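Local atomic coordinates of uracil-DNA glycosylase (PDB entry 5X3G), a protein that belongs to the uracil-DNA glycosylase superfamily and folds as a single alpha/beta domain, with helices packed around a central parallel sheet. Residues A[7-11]-A[36-40]; A[31-37]-A[188-193]; A[114-119]-A[231-237]; A[119-124]-A[246-252]. All blocks are in the same frame, centred on the assembly; numbering follows the deposited sequence.

Interaction 1: residues A[7-11]-A[36-40]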
loop_
_atom_site.group_PDB
_atom_site.type_symbol
_atom_site.label_atom_id
_atom_site.label_comp_id
_atom_site.label_asym_id
_atom_site.label_seq_id
_atom_site.Cartn_x
_atom_site.Cartn_y
_atom_site.Cartn_z
ATOM N N THR A 7 0.796 23.061 25.612
ATOM C CA THR A 7 1.054 21.629 25.712
ATOM C C THR A 7 2.164 21.195 24.755
ATOM O O THR A 7 2.116 21.478 23.556
ATOM C CB THR A 7 -0.223 20.807 25.435
ATOM O OG1 THR A 7 0.091 19.453 25.304
ATOM C CG2 THR A 7 -0.912 21.272 24.203
ATOM N N ASN A 8 3.158 20.499 25.303
ATOM C CA ASN A 8 4.344 20.137 24.538
ATOM C C ASN A 8 4.019 19.084 23.484
ATOM O O ASN A 8 3.135 18.243 23.671
ATOM C CB ASN A 8 5.435 19.621 25.479
ATOM C CG ASN A 8 6.830 19.938 24.984
ATOM O OD1 ASN A 8 7.333 21.047 25.175
ATOM N ND2 ASN A 8 7.467 18.963 24.348
ATOM N N ARG A 9 4.748 19.140 22.360
ATOM C CA ARG A 9 4.614 18.187 21.270
ATOM C C ARG A 9 5.891 17.364 21.136
ATOM O O ARG A 9 6.989 17.886 21.356
ATOM C CB ARG A 9 4.328 18.894 19.937
ATOM C CG ARG A 9 3.331 20.043 20.025
ATOM C CD ARG A 9 2.010 19.625 20.656
ATOM N NE ARG A 9 1.147 18.908 19.724
ATOM C CZ ARG A 9 0.920 17.601 19.777
ATOM N NH1 ARG A 9 1.493 16.868 20.722
ATOM N NH2 ARG A 9 0.119 17.024 18.891
ATOM N N PRO A 10 5.781 16.050 20.776
ATOM C CA PRO A 10 6.964 15.173 20.711
ATOM C C PRO A 10 7.696 15.270 19.375
ATOM O O PRO A 10 7.917 14.274 18.682
ATOM C CB PRO A 10 6.349 13.788 20.945
ATOM C CG PRO A 10 5.002 13.889 20.308
ATOM C CD PRO A 10 4.531 15.309 20.520
ATOM N N ILE A 11 8.091 16.493 19.014
ATOM C CA ILE A 11 8.695 16.736 17.704
ATOM C C ILE A 11 9.997 15.954 17.554
ATOM O O ILE A 11 10.233 15.296 16.533
ATOM C CB ILE A 11 8.914 18.245 17.490
ATOM C CG1 ILE A 11 7.575 18.989 17.524
ATOM C CG2 ILE A 11 9.656 18.494 16.187
ATOM C CD1 ILE A 11 7.620 20.370 16.905
HETATM N N MSE A 36 1.337 14.962 13.849
HETATM C CA MSE A 36 1.040 15.764 15.029
HETATM C C MSE A 36 -0.461 15.915 15.262
HETATM O O MSE A 36 -0.877 16.522 16.251
HETATM C CB MSE A 36 1.699 17.140 14.927
HETATM C CG MSE A 36 3.196 17.119 15.206
HETATM SE SE MSE A 36 4.003 18.891 15.257
HETATM C CE MSE A 36 4.103 19.272 13.351
ATOM N N THR A 37 -1.275 15.363 14.358
ATOM C CA THR A 37 -2.715 15.341 14.585
ATOM C C THR A 37 -3.145 14.184 15.479
ATOM O O THR A 37 -4.273 14.193 15.983
ATOM C CB THR A 37 -3.466 15.278 13.252
ATOM O OG1 THR A 37 -3.217 14.019 12.617
ATOM C CG2 THR A 37 -3.012 16.406 12.328
ATOM N N LEU A 38 -2.277 13.198 15.689
ATOM C CA LEU A 38 -2.581 12.120 16.618
ATOM C C LEU A 38 -2.549 12.632 18.053
ATOM O O LEU A 38 -1.706 13.451 18.428
ATOM C CB LEU A 38 -1.589 10.966 16.450
ATOM C CG LEU A 38 -1.542 10.296 15.074
ATOM C CD1 LEU A 38 -0.198 9.619 14.840
ATOM C CD2 LEU A 38 -2.681 9.300 14.927
ATOM N N GLU A 39 -3.486 12.139 18.856
ATOM C CA GLU A 39 -3.647 12.561 20.241
ATOM C C GLU A 39 -2.402 12.156 21.024
ATOM O O GLU A 39 -1.808 11.109 20.748
ATOM C CB GLU A 39 -4.921 11.943 20.830
ATOM C CG GLU A 39 -5.343 12.445 22.202
ATOM C CD GLU A 39 -4.611 11.756 23.326
ATOM O OE1 GLU A 39 -4.123 10.629 23.103
ATOM O OE2 GLU A 39 -4.530 12.334 24.431
ATOM N N ASP A 40 -2.003 12.998 21.984
ATOM C CA ASP A 40 -0.689 12.859 22.613
ATOM C C ASP A 40 -0.500 11.490 23.256
ATOM O O ASP A 40 0.560 10.868 23.102
ATOM C CB ASP A 40 -0.482 13.968 23.646
ATOM C CG ASP A 40 0.041 15.250 23.030
ATOM O OD1 ASP A 40 1.259 15.324 22.757
ATOM O OD2 ASP A 40 -0.761 16.182 22.812
#
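R9 reaches across to D40 and to the backbone of M36, and it carries most of this surface contact. From CB the chain sets off with CG beside the backbone N (chi1 -42°), then turns at both chi2 and chi3, which brings the guanidinium round toward the 36-40 loop although the CB itself does not point there. At the end of that path CZ lies 3.7 Å from D40 OD2. NH1 makes the salt bridge, with D40 OD1 at 2.6 Å, and D40 OD2 follows at 3.1 Å from the same nitrogen. The carboxylate and guanidinium planes are 62° apart, so the pair is not a flat two-on-two arrangement; a single nitrogen, NH1, is the one nearest to both oxygens. NH2 turns to M36 O at 2.9 Å, a weak hydrogen bond because the N-H...O angle is only 117°. Both D40 OD1 and M36 O lie at the edge of the guanidinium, near its plane. Beyond the arginine, I11 CG1 rests 4.2 Å from the selenium (SE) of selenomethionine M36, an apolar margin to a polar contact. D40 opens helix 40-48, where E39 is the N-cap and its OE1 takes the N-H of Y42, while P10, the centre of an inverse gamma turn, is the N-cap residue before helix 11-20. The arrangement is thus a surface salt bridge between two segments that each lead into a helix N-terminus.

Interaction 2: residues A[31-37]-A[188-193]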
loop_
_atom_site.group_PDB
_atom_site.type_symbol
_atom_site.label_atom_id
_atom_site.label_comp_id
_atom_site.label_asym_id
_atom_site.label_seq_id
_atom_site.Cartn_x
_atom_site.Cartn_y
_atom_site.Cartn_z
ATOM N N LEU A 31 4.755 15.261 6.644
ATOM C CA LEU A 31 4.545 14.124 7.533
ATOM C C LEU A 31 4.502 14.523 9.004
ATOM O O LEU A 31 3.707 13.964 9.770
ATOM C CB LEU A 31 5.647 13.087 7.295
ATOM C CG LEU A 31 5.391 11.607 7.557
ATOM C CD1 LEU A 31 4.049 11.180 6.985
ATOM C CD2 LEU A 31 6.519 10.792 6.937
ATOM N N LEU A 32 5.341 15.472 9.422
ATOM C CA LEU A 32 5.306 15.918 10.814
ATOM C C LEU A 32 3.980 16.575 11.178
ATOM O O LEU A 32 3.416 16.223 12.228
ATOM C CB LEU A 32 6.498 16.841 11.097
ATOM C CG LEU A 32 7.618 16.253 11.957
ATOM C CD1 LEU A 32 8.075 14.916 11.397
ATOM C CD2 LEU A 32 8.784 17.222 12.052
ATOM N N PRO A 33 3.430 17.514 10.394
ATOM C CA PRO A 33 2.072 18.000 10.707
ATOM C C PRO A 33 1.046 16.886 10.799
ATOM O O PRO A 33 0.311 16.802 11.793
ATOM C CB PRO A 33 1.779 18.964 9.551
ATOM C CG PRO A 33 3.106 19.465 9.151
ATOM C CD PRO A 33 4.034 18.293 9.294
ATOM N N ALA A 34 0.988 16.017 9.786
ATOM C CA ALA A 34 0.042 14.905 9.796
ATOM C C ALA A 34 0.141 14.105 11.089
ATOM O O ALA A 34 -0.849 13.946 11.814
ATOM C CB ALA A 34 0.288 14.009 8.581
ATOM N N LEU A 35 1.346 13.624 11.409
ATOM C CA LEU A 35 1.543 12.851 12.630
ATOM C C LEU A 35 1.164 13.643 13.874
ATOM O O LEU A 35 0.703 13.058 14.862
ATOM C CB LEU A 35 2.992 12.382 12.728
ATOM C CG LEU A 35 3.380 11.253 11.778
ATOM C CD1 LEU A 35 4.887 11.022 11.793
ATOM C CD2 LEU A 35 2.625 9.984 12.157
HETATM N N MSE A 36 1.337 14.962 13.849
HETATM C CA MSE A 36 1.040 15.764 15.029
HETATM C C MSE A 36 -0.461 15.915 15.262
HETATM O O MSE A 36 -0.877 16.522 16.251
HETATM C CB MSE A 36 1.699 17.140 14.927
HETATM C CG MSE A 36 3.196 17.119 15.206
HETATM SE SE MSE A 36 4.003 18.891 15.257
HETATM C CE MSE A 36 4.103 19.272 13.351
ATOM N N THR A 37 -1.275 15.363 14.358
ATOM C CA THR A 37 -2.715 15.341 14.585
ATOM C C THR A 37 -3.145 14.184 15.479
ATOM O O THR A 37 -4.273 14.193 15.983
ATOM C CB THR A 37 -3.466 15.278 13.252
ATOM O OG1 THR A 37 -3.217 14.019 12.617
ATOM C CG2 THR A 37 -3.012 16.406 12.328
ATOM N N ALA A 188 -7.473 12.044 10.946
ATOM C CA ALA A 188 -6.886 13.382 10.894
ATOM C C ALA A 188 -5.493 13.362 10.275
ATOM O O ALA A 188 -5.116 14.301 9.558
ATOM C CB ALA A 188 -6.835 13.993 12.295
ATOM N N PHE A 189 -4.721 12.306 10.546
ATOM C CA PHE A 189 -3.426 12.135 9.898
ATOM C C PHE A 189 -3.584 12.047 8.385
ATOM O O PHE A 189 -2.854 12.704 7.633
ATOM C CB PHE A 189 -2.734 10.884 10.449
ATOM C CG PHE A 189 -1.556 10.424 9.630
ATOM C CD1 PHE A 189 -0.287 10.917 9.884
ATOM C CD2 PHE A 189 -1.713 9.479 8.626
ATOM C CE1 PHE A 189 0.797 10.496 9.139
ATOM C CE2 PHE A 189 -0.631 9.056 7.880
ATOM C CZ PHE A 189 0.627 9.561 8.135
ATOM N N ILE A 190 -4.535 11.231 7.919
ATOM C CA ILE A 190 -4.733 11.072 6.479
ATOM C C ILE A 190 -5.174 12.390 5.852
ATOM O O ILE A 190 -4.652 12.806 4.811
ATOM C CB ILE A 190 -5.744 9.948 6.186
ATOM C CG1 ILE A 190 -5.224 8.604 6.701
ATOM C CG2 ILE A 190 -6.007 9.860 4.694
ATOM C CD1 ILE A 190 -3.916 8.186 6.074
ATOM N N GLU A 191 -6.147 13.061 6.475
ATOM C CA GLU A 191 -6.633 14.334 5.949
ATOM C C GLU A 191 -5.511 15.358 5.840
ATOM O O GLU A 191 -5.406 16.070 4.833
ATOM C CB GLU A 191 -7.760 14.871 6.832
ATOM N N LYS A 192 -4.654 15.444 6.862
ATOM C CA LYS A 192 -3.542 16.387 6.797
ATOM C C LYS A 192 -2.535 15.986 5.723
ATOM O O LYS A 192 -1.992 16.848 5.018
ATOM C CB LYS A 192 -2.861 16.492 8.159
ATOM C CG LYS A 192 -1.852 17.618 8.236
ATOM C CD LYS A 192 -2.543 18.951 8.027
ATOM C CE LYS A 192 -1.548 20.091 8.019
ATOM N NZ LYS A 192 -2.227 21.413 7.920
ATOM N N LEU A 193 -2.274 14.685 5.582
ATOM C CA LEU A 193 -1.324 14.226 4.574
ATOM C C LEU A 193 -1.820 14.532 3.164
ATOM O O LEU A 193 -1.035 14.942 2.302
ATOM C CB LEU A 193 -1.067 12.728 4.740
ATOM C CG LEU A 193 0.176 12.166 4.052
ATOM C CD1 LEU A 193 1.419 12.523 4.843
ATOM C CD2 LEU A 193 0.062 10.663 3.880
#
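The phenyl ring of F189 meets the 31-37 segment largely along its rim: L31 CD1 and the backbone N and CA of L35 lie near the ring plane, whereas A34 CB approaches obliquely, 3.4 Å from F189 CD1. With CG anti to its backbone N (chi1 166°), F189 lies alongside L35, and its CE1 is 3.6 Å from L35 CD2. W186 adds an edge-to-face partner for this ring from one turn earlier in its helix. The backbones come closest at A34, whose CA lies 4.4 Å from the CA of F189, consistent with its small side chain. The two helices form a roughly antiparallel pair, the axes of segments 31-35 and 188-193 approaching to 8.0 Å at an angle of 152°; helix 28-35 lies on the outer side of helix 179-196, which rests on sheet strand 164-168 through I190 and L193. Farther along, L31 CD1 and L193 CD1 touch at 3.6 Å, the two leucines side by side. K192 CG, anti to the backbone N, lies against A34 N; the bend at chi2 then carries CE to 3.8 Å from P33 CB, and the ammonium salt-bridges E195. T37 OG1 donates to A34 O at 2.5 Å, and T37 N binds the same carbonyl; though T37 OG1 is only 3.1 Å from F189 N, the angle is too poor for a hydrogen bond.

Interaction 3: residues A[114-119]-A[231-237]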
loop_
_atom_site.group_PDB
_atom_site.type_symbol
_atom_site.label_atom_id
_atom_site.label_comp_id
_atom_site.label_asym_id
_atom_site.label_seq_id
_atom_site.Cartn_x
_atom_site.Cartn_y
_atom_site.Cartn_z
ATOM N N THR A 114 -5.582 -13.774 -1.467
ATOM C CA THR A 114 -6.553 -13.674 -2.555
ATOM C C THR A 114 -6.357 -12.416 -3.394
ATOM O O THR A 114 -6.239 -12.479 -4.625
ATOM C CB THR A 114 -7.969 -13.711 -1.970
ATOM O OG1 THR A 114 -8.085 -14.820 -1.071
ATOM C CG2 THR A 114 -9.005 -13.851 -3.076
ATOM N N SER A 115 -6.329 -11.257 -2.738
ATOM C CA SER A 115 -6.252 -10.002 -3.475
ATOM C C SER A 115 -4.979 -9.927 -4.309
ATOM O O SER A 115 -5.017 -9.538 -5.483
ATOM C CB SER A 115 -6.338 -8.827 -2.503
ATOM O OG SER A 115 -7.629 -8.750 -1.928
ATOM N N LEU A 116 -3.844 -10.315 -3.724
ATOM C CA LEU A 116 -2.591 -10.290 -4.470
ATOM C C LEU A 116 -2.583 -11.336 -5.574
ATOM O O LEU A 116 -2.027 -11.097 -6.651
ATOM C CB LEU A 116 -1.411 -10.494 -3.525
ATOM C CG LEU A 116 -0.919 -9.189 -2.896
ATOM C CD1 LEU A 116 -0.196 -9.450 -1.586
ATOM C CD2 LEU A 116 -0.029 -8.434 -3.878
ATOM N N ARG A 117 -3.178 -12.504 -5.321
ATOM C CA ARG A 117 -3.333 -13.512 -6.365
ATOM C C ARG A 117 -4.019 -12.919 -7.591
ATOM O O ARG A 117 -3.481 -12.958 -8.709
ATOM C CB ARG A 117 -4.130 -14.702 -5.817
ATOM C CG ARG A 117 -4.354 -15.835 -6.808
ATOM C CD ARG A 117 -5.127 -16.999 -6.183
ATOM N NE ARG A 117 -6.552 -16.713 -6.022
ATOM C CZ ARG A 117 -7.218 -16.814 -4.874
ATOM N NH1 ARG A 117 -6.596 -17.202 -3.769
ATOM N NH2 ARG A 117 -8.513 -16.536 -4.833
ATOM N N ASN A 118 -5.199 -12.329 -7.388
ATOM C CA ASN A 118 -5.952 -11.803 -8.520
ATOM C C ASN A 118 -5.269 -10.592 -9.143
ATOM O O ASN A 118 -5.345 -10.405 -10.362
ATOM C CB ASN A 118 -7.376 -11.461 -8.087
ATOM C CG ASN A 118 -8.188 -12.694 -7.732
ATOM O OD1 ASN A 118 -7.992 -13.765 -8.306
ATOM N ND2 ASN A 118 -9.107 -12.548 -6.783
ATOM N N PHE A 119 -4.590 -9.770 -8.337
ATOM C CA PHE A 119 -3.878 -8.622 -8.891
ATOM C C PHE A 119 -2.725 -9.069 -9.776
ATOM O O PHE A 119 -2.472 -8.470 -10.827
ATOM C CB PHE A 119 -3.363 -7.718 -7.768
ATOM C CG PHE A 119 -2.668 -6.476 -8.262
ATOM C CD1 PHE A 119 -3.386 -5.313 -8.476
ATOM C CD2 PHE A 119 -1.304 -6.463 -8.509
ATOM C CE1 PHE A 119 -2.761 -4.166 -8.933
ATOM C CE2 PHE A 119 -0.676 -5.316 -8.967
ATOM C CZ PHE A 119 -1.406 -4.169 -9.178
ATOM N N PRO A 231 -9.510 -5.924 -5.753
ATOM C CA PRO A 231 -8.870 -7.119 -6.334
ATOM C C PRO A 231 -9.212 -8.416 -5.619
ATOM O O PRO A 231 -8.883 -9.491 -6.139
ATOM C CB PRO A 231 -7.371 -6.804 -6.229
ATOM C CG PRO A 231 -7.274 -5.787 -5.128
ATOM C CD PRO A 231 -8.521 -4.964 -5.234
ATOM N N TYR A 232 -9.857 -8.358 -4.451
ATOM C CA TYR A 232 -10.323 -9.580 -3.804
ATOM C C TYR A 232 -11.264 -10.362 -4.711
ATOM O O TYR A 232 -11.334 -11.593 -4.622
ATOM C CB TYR A 232 -11.009 -9.239 -2.479
ATOM C CG TYR A 232 -11.394 -10.439 -1.640
ATOM C CD1 TYR A 232 -10.571 -10.887 -0.616
ATOM C CD2 TYR A 232 -12.589 -11.112 -1.862
ATOM C CE1 TYR A 232 -10.921 -11.980 0.156
ATOM C CE2 TYR A 232 -12.946 -12.206 -1.099
ATOM C CZ TYR A 232 -12.109 -12.635 -0.091
ATOM O OH TYR A 232 -12.463 -13.722 0.674
ATOM N N ASN A 233 -11.975 -9.671 -5.596
ATOM C CA ASN A 233 -12.932 -10.312 -6.483
ATOM C C ASN A 233 -12.210 -10.893 -7.690
ATOM O O ASN A 233 -11.383 -10.219 -8.310
ATOM C CB ASN A 233 -13.987 -9.300 -6.921
ATOM C CG ASN A 233 -14.690 -8.651 -5.744
ATOM O OD1 ASN A 233 -14.446 -7.486 -5.425
ATOM N ND2 ASN A 233 -15.567 -9.402 -5.091
ATOM N N HIS A 234 -12.513 -12.151 -8.020
ATOM C CA HIS A 234 -11.848 -12.792 -9.151
ATOM C C HIS A 234 -12.099 -12.041 -10.453
ATOM O O HIS A 234 -11.230 -12.021 -11.336
ATOM C CB HIS A 234 -12.299 -14.250 -9.269
ATOM C CG HIS A 234 -13.785 -14.428 -9.267
ATOM N ND1 HIS A 234 -14.524 -14.537 -10.425
ATOM C CD2 HIS A 234 -14.670 -14.522 -8.246
ATOM C CE1 HIS A 234 -15.801 -14.686 -10.118
ATOM N NE2 HIS A 234 -15.916 -14.680 -8.802
ATOM N N THR A 235 -13.261 -11.394 -10.580
ATOM C CA THR A 235 -13.559 -10.615 -11.779
ATOM C C THR A 235 -12.528 -9.515 -12.014
ATOM O O THR A 235 -12.316 -9.100 -13.162
ATOM C CB THR A 235 -14.963 -10.018 -11.676
ATOM O OG1 THR A 235 -15.157 -9.477 -10.365
ATOM C CG2 THR A 235 -16.022 -11.082 -11.943
ATOM N N PHE A 236 -11.871 -9.043 -10.947
ATOM C CA PHE A 236 -10.801 -8.058 -11.084
ATOM C C PHE A 236 -9.770 -8.473 -12.122
ATOM O O PHE A 236 -9.159 -7.613 -12.765
ATOM C CB PHE A 236 -10.111 -7.838 -9.733
ATOM C CG PHE A 236 -9.030 -6.788 -9.755
ATOM C CD1 PHE A 236 -9.342 -5.450 -9.576
ATOM C CD2 PHE A 236 -7.700 -7.141 -9.937
ATOM C CE1 PHE A 236 -8.353 -4.484 -9.588
ATOM C CE2 PHE A 236 -6.707 -6.178 -9.952
ATOM C CZ PHE A 236 -7.033 -4.849 -9.777
ATOM N N ILE A 237 -9.565 -9.783 -12.303
ATOM C CA ILE A 237 -8.541 -10.246 -13.234
ATOM C C ILE A 237 -8.830 -9.762 -14.649
ATOM O O ILE A 237 -7.905 -9.444 -15.407
ATOM C CB ILE A 237 -8.416 -11.783 -13.169
ATOM C CG1 ILE A 237 -8.041 -12.228 -11.755
ATOM C CG2 ILE A 237 -7.378 -12.286 -14.158
ATOM C CD1 ILE A 237 -8.099 -13.727 -11.556
#
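A chi1 of -68°, placing CG beside the backbone N, directs the amide of N118 at the loop of P231, and chi2 of -32° turns its ND2 onto P231 O. This loop, which follows sheet strand 225-228 and runs into a 3-10 turn at 234-237, is probably the counterpart of the histidine-containing loop found after the last sheet strand in relatives of this superfamily; H230 immediately precedes P231. The N118 ND2 to P231 O hydrogen bond is 3.1 Å long with an N-H...O angle of 153°. The acceptor lies almost exactly in the amide plane, and the donor lies in the carbonyl plane, so both flat groups are well oriented for the bond. Near the helix start, T114 CG2 sits over one face of the Y232 ring in a CH-pi contact, 4.2 Å from the centroid, while S115 OG comes to the edge of the same ring. On the inner side, P231 CB lies 3.7 Å from S115 O and also covers the centre of one face of F236. The F236 side chain lies alongside that of F119, both pointing the same way, with F236 CE2 3.7 Å from F119 CD1. The buried amide is flanked on its oxygen side by I237, which crosses it at about a right angle and brings CD1 to 3.3 Å from N118 OD1.

Interaction 4: residues A[119-124]-A[246-252]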
loop_
_atom_site.group_PDB
_atom_site.type_symbol
_atom_site.label_atom_id
_atom_site.label_comp_id
_atom_site.label_asym_id
_atom_site.label_seq_id
_atom_site.Cartn_x
_atom_site.Cartn_y
_atom_site.Cartn_z
ATOM N N PHE A 119 -4.590 -9.770 -8.337
ATOM C CA PHE A 119 -3.878 -8.622 -8.891
ATOM C C PHE A 119 -2.725 -9.069 -9.776
ATOM O O PHE A 119 -2.472 -8.470 -10.827
ATOM C CB PHE A 119 -3.363 -7.718 -7.768
ATOM C CG PHE A 119 -2.668 -6.476 -8.262
ATOM C CD1 PHE A 119 -3.386 -5.313 -8.476
ATOM C CD2 PHE A 119 -1.304 -6.463 -8.509
ATOM C CE1 PHE A 119 -2.761 -4.166 -8.933
ATOM C CE2 PHE A 119 -0.676 -5.316 -8.967
ATOM C CZ PHE A 119 -1.406 -4.169 -9.178
ATOM N N ILE A 120 -2.012 -10.117 -9.364
ATOM C CA ILE A 120 -0.879 -10.600 -10.144
ATOM C C ILE A 120 -1.356 -11.254 -11.434
ATOM O O ILE A 120 -0.765 -11.049 -12.503
ATOM C CB ILE A 120 -0.022 -11.560 -9.299
ATOM C CG1 ILE A 120 0.711 -10.792 -8.194
ATOM C CG2 ILE A 120 0.956 -12.313 -10.185
ATOM C CD1 ILE A 120 1.386 -11.691 -7.183
ATOM N N LYS A 121 -2.432 -12.044 -11.363
ATOM C CA LYS A 121 -3.021 -12.562 -12.597
ATOM C C LYS A 121 -3.464 -11.426 -13.516
ATOM O O LYS A 121 -3.257 -11.486 -14.735
ATOM C CB LYS A 121 -4.198 -13.482 -12.279
ATOM C CG LYS A 121 -3.808 -14.810 -11.661
ATOM C CD LYS A 121 -5.042 -15.655 -11.397
ATOM C CE LYS A 121 -4.692 -16.938 -10.673
ATOM N NZ LYS A 121 -5.906 -17.772 -10.452
HETATM N N MSE A 122 -4.085 -10.391 -12.951
HETATM C CA MSE A 122 -4.520 -9.205 -13.695
HETATM C C MSE A 122 -3.337 -8.573 -14.421
HETATM O O MSE A 122 -3.439 -8.232 -15.597
HETATM C CB MSE A 122 -5.184 -8.181 -12.750
HETATM C CG MSE A 122 -5.685 -6.873 -13.408
HETATM SE SE MSE A 122 -4.279 -5.586 -13.889
HETATM C CE MSE A 122 -3.627 -5.143 -12.107
ATOM N N ALA A 123 -2.216 -8.413 -13.711
ATOM C CA ALA A 123 -1.041 -7.807 -14.325
ATOM C C ALA A 123 -0.474 -8.694 -15.427
ATOM O O ALA A 123 -0.025 -8.192 -16.465
ATOM C CB ALA A 123 0.016 -7.518 -13.262
ATOM N N LEU A 124 -0.492 -10.015 -15.224
ATOM C CA LEU A 124 -0.054 -10.927 -16.275
ATOM C C LEU A 124 -0.937 -10.824 -17.511
ATOM O O LEU A 124 -0.449 -10.982 -18.635
ATOM C CB LEU A 124 -0.035 -12.362 -15.754
ATOM C CG LEU A 124 1.074 -12.718 -14.765
ATOM C CD1 LEU A 124 0.869 -14.129 -14.228
ATOM C CD2 LEU A 124 2.450 -12.565 -15.425
ATOM N N PHE A 246 -3.100 -0.038 -14.415
ATOM C CA PHE A 246 -1.862 -0.676 -13.985
ATOM C C PHE A 246 -1.004 -1.175 -15.136
ATOM O O PHE A 246 0.195 -1.397 -14.941
ATOM C CB PHE A 246 -2.175 -1.843 -13.047
ATOM C CG PHE A 246 -2.821 -1.420 -11.766
ATOM C CD1 PHE A 246 -2.102 -0.724 -10.807
ATOM C CD2 PHE A 246 -4.151 -1.707 -11.521
ATOM C CE1 PHE A 246 -2.699 -0.327 -9.628
ATOM C CE2 PHE A 246 -4.749 -1.315 -10.342
ATOM C CZ PHE A 246 -4.027 -0.622 -9.396
ATOM N N GLY A 247 -1.589 -1.373 -16.312
ATOM C CA GLY A 247 -0.863 -1.807 -17.484
ATOM C C GLY A 247 0.408 -1.023 -17.753
ATOM O O GLY A 247 1.492 -1.599 -17.880
ATOM N N PRO A 248 0.306 0.309 -17.847
ATOM C CA PRO A 248 1.509 1.118 -18.111
ATOM C C PRO A 248 2.584 0.999 -17.051
ATOM O O PRO A 248 3.729 1.394 -17.304
ATOM C CB PRO A 248 0.957 2.548 -18.181
ATOM C CG PRO A 248 -0.456 2.375 -18.597
ATOM C CD PRO A 248 -0.918 1.128 -17.907
HETATM N N MSE A 249 2.262 0.467 -15.881
HETATM C CA MSE A 249 3.239 0.351 -14.815
HETATM C C MSE A 249 4.134 -0.863 -14.993
HETATM O O MSE A 249 5.260 -0.883 -14.492
HETATM C CB MSE A 249 2.531 0.289 -13.470
HETATM C CG MSE A 249 1.646 1.478 -13.190
HETATM SE SE MSE A 249 1.110 1.448 -11.314
HETATM C CE MSE A 249 -0.488 2.556 -11.396
ATOM N N ASP A 250 3.618 -1.848 -15.724
ATOM C CA ASP A 250 4.247 -3.156 -15.917
ATOM C C ASP A 250 4.944 -3.614 -14.637
ATOM O O ASP A 250 6.156 -3.824 -14.587
ATOM C CB ASP A 250 5.220 -3.142 -17.096
ATOM C CG ASP A 250 5.460 -4.531 -17.667
ATOM O OD1 ASP A 250 4.995 -5.522 -17.061
ATOM O OD2 ASP A 250 6.121 -4.636 -18.722
ATOM N N LEU A 251 4.130 -3.764 -13.589
ATOM C CA LEU A 251 4.642 -3.994 -12.243
ATOM C C LEU A 251 5.364 -5.327 -12.094
ATOM O O LEU A 251 6.136 -5.492 -11.144
ATOM C CB LEU A 251 3.494 -3.909 -11.240
ATOM C CG LEU A 251 2.861 -2.517 -11.136
ATOM C CD1 LEU A 251 1.493 -2.586 -10.479
ATOM C CD2 LEU A 251 3.781 -1.576 -10.369
ATOM N N LEU A 252 5.140 -6.276 -12.999
ATOM C CA LEU A 252 5.783 -7.579 -12.911
ATOM C C LEU A 252 7.061 -7.670 -13.733
ATOM O O LEU A 252 7.717 -8.713 -13.712
ATOM C CB LEU A 252 4.809 -8.682 -13.337
ATOM C CG LEU A 252 3.545 -8.819 -12.483
ATOM C CD1 LEU A 252 2.724 -9.994 -12.942
ATOM C CD2 LEU A 252 3.885 -8.958 -11.007
#
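F119 drives its ring edge onto the face of F246 in a T-shaped pair, with centroids 4.9 Å apart and planes at 78°. F119 CE1 stands over the centre of the F246 ring, and in the F119 plane L251 CD1 meets the rim, 3.6 Å from CZ. Selenomethionine M122 closes the corner between the rings: bends at chi2 and chi3 fold its CE back to 3.5 Å from F246 CD2, and the same methyl covers a face of F119 toward its rim. The second tight spot is a single methyl, L252 CD1, which lies 3.6 Å from L124 CD2 and 3.7 Å from A123 CB, with I120 CG2 a little farther off at 4.0 Å. The backbones themselves stay apart: the nearest CA atoms, those of A123 and G247, are 6.8 Å from each other, and the 3-10 turn at 247-249 leaves the helix surface, carrying the exposed P248; D250 beyond it pairs with R127 in a salt bridge. Helix 114-126 is thereby joined to the C-terminal loop, while helix 152-161 packs on L251 and L252 through L155 and on L251 through F159, helix 240-246 reaches M122 through A242 and W243, and strand 105-106 touches I120 through L106.

How the interactions relate
Interactions 1 and 2 sit on one side of the chain's centre, and interactions 3 and 4 on the other, with about 17 Å between the nearest atoms of interactions 2 and 4. Interaction 1 is a surface contact dominated by charge; interaction 2, which shares M36 and T37 with it, leads from that loop into apolar helix-helix packing and is partly buried. Interactions 3 and 4 both use helix 114-126 and share F119, whose ring touches F236 in one and F246 in the other; F236 also packs against M122. Interaction 3 adds a hydrogen bond to its partly buried packing, whereas interaction 4, almost wholly buried, relies on apolar and aromatic contacts alone.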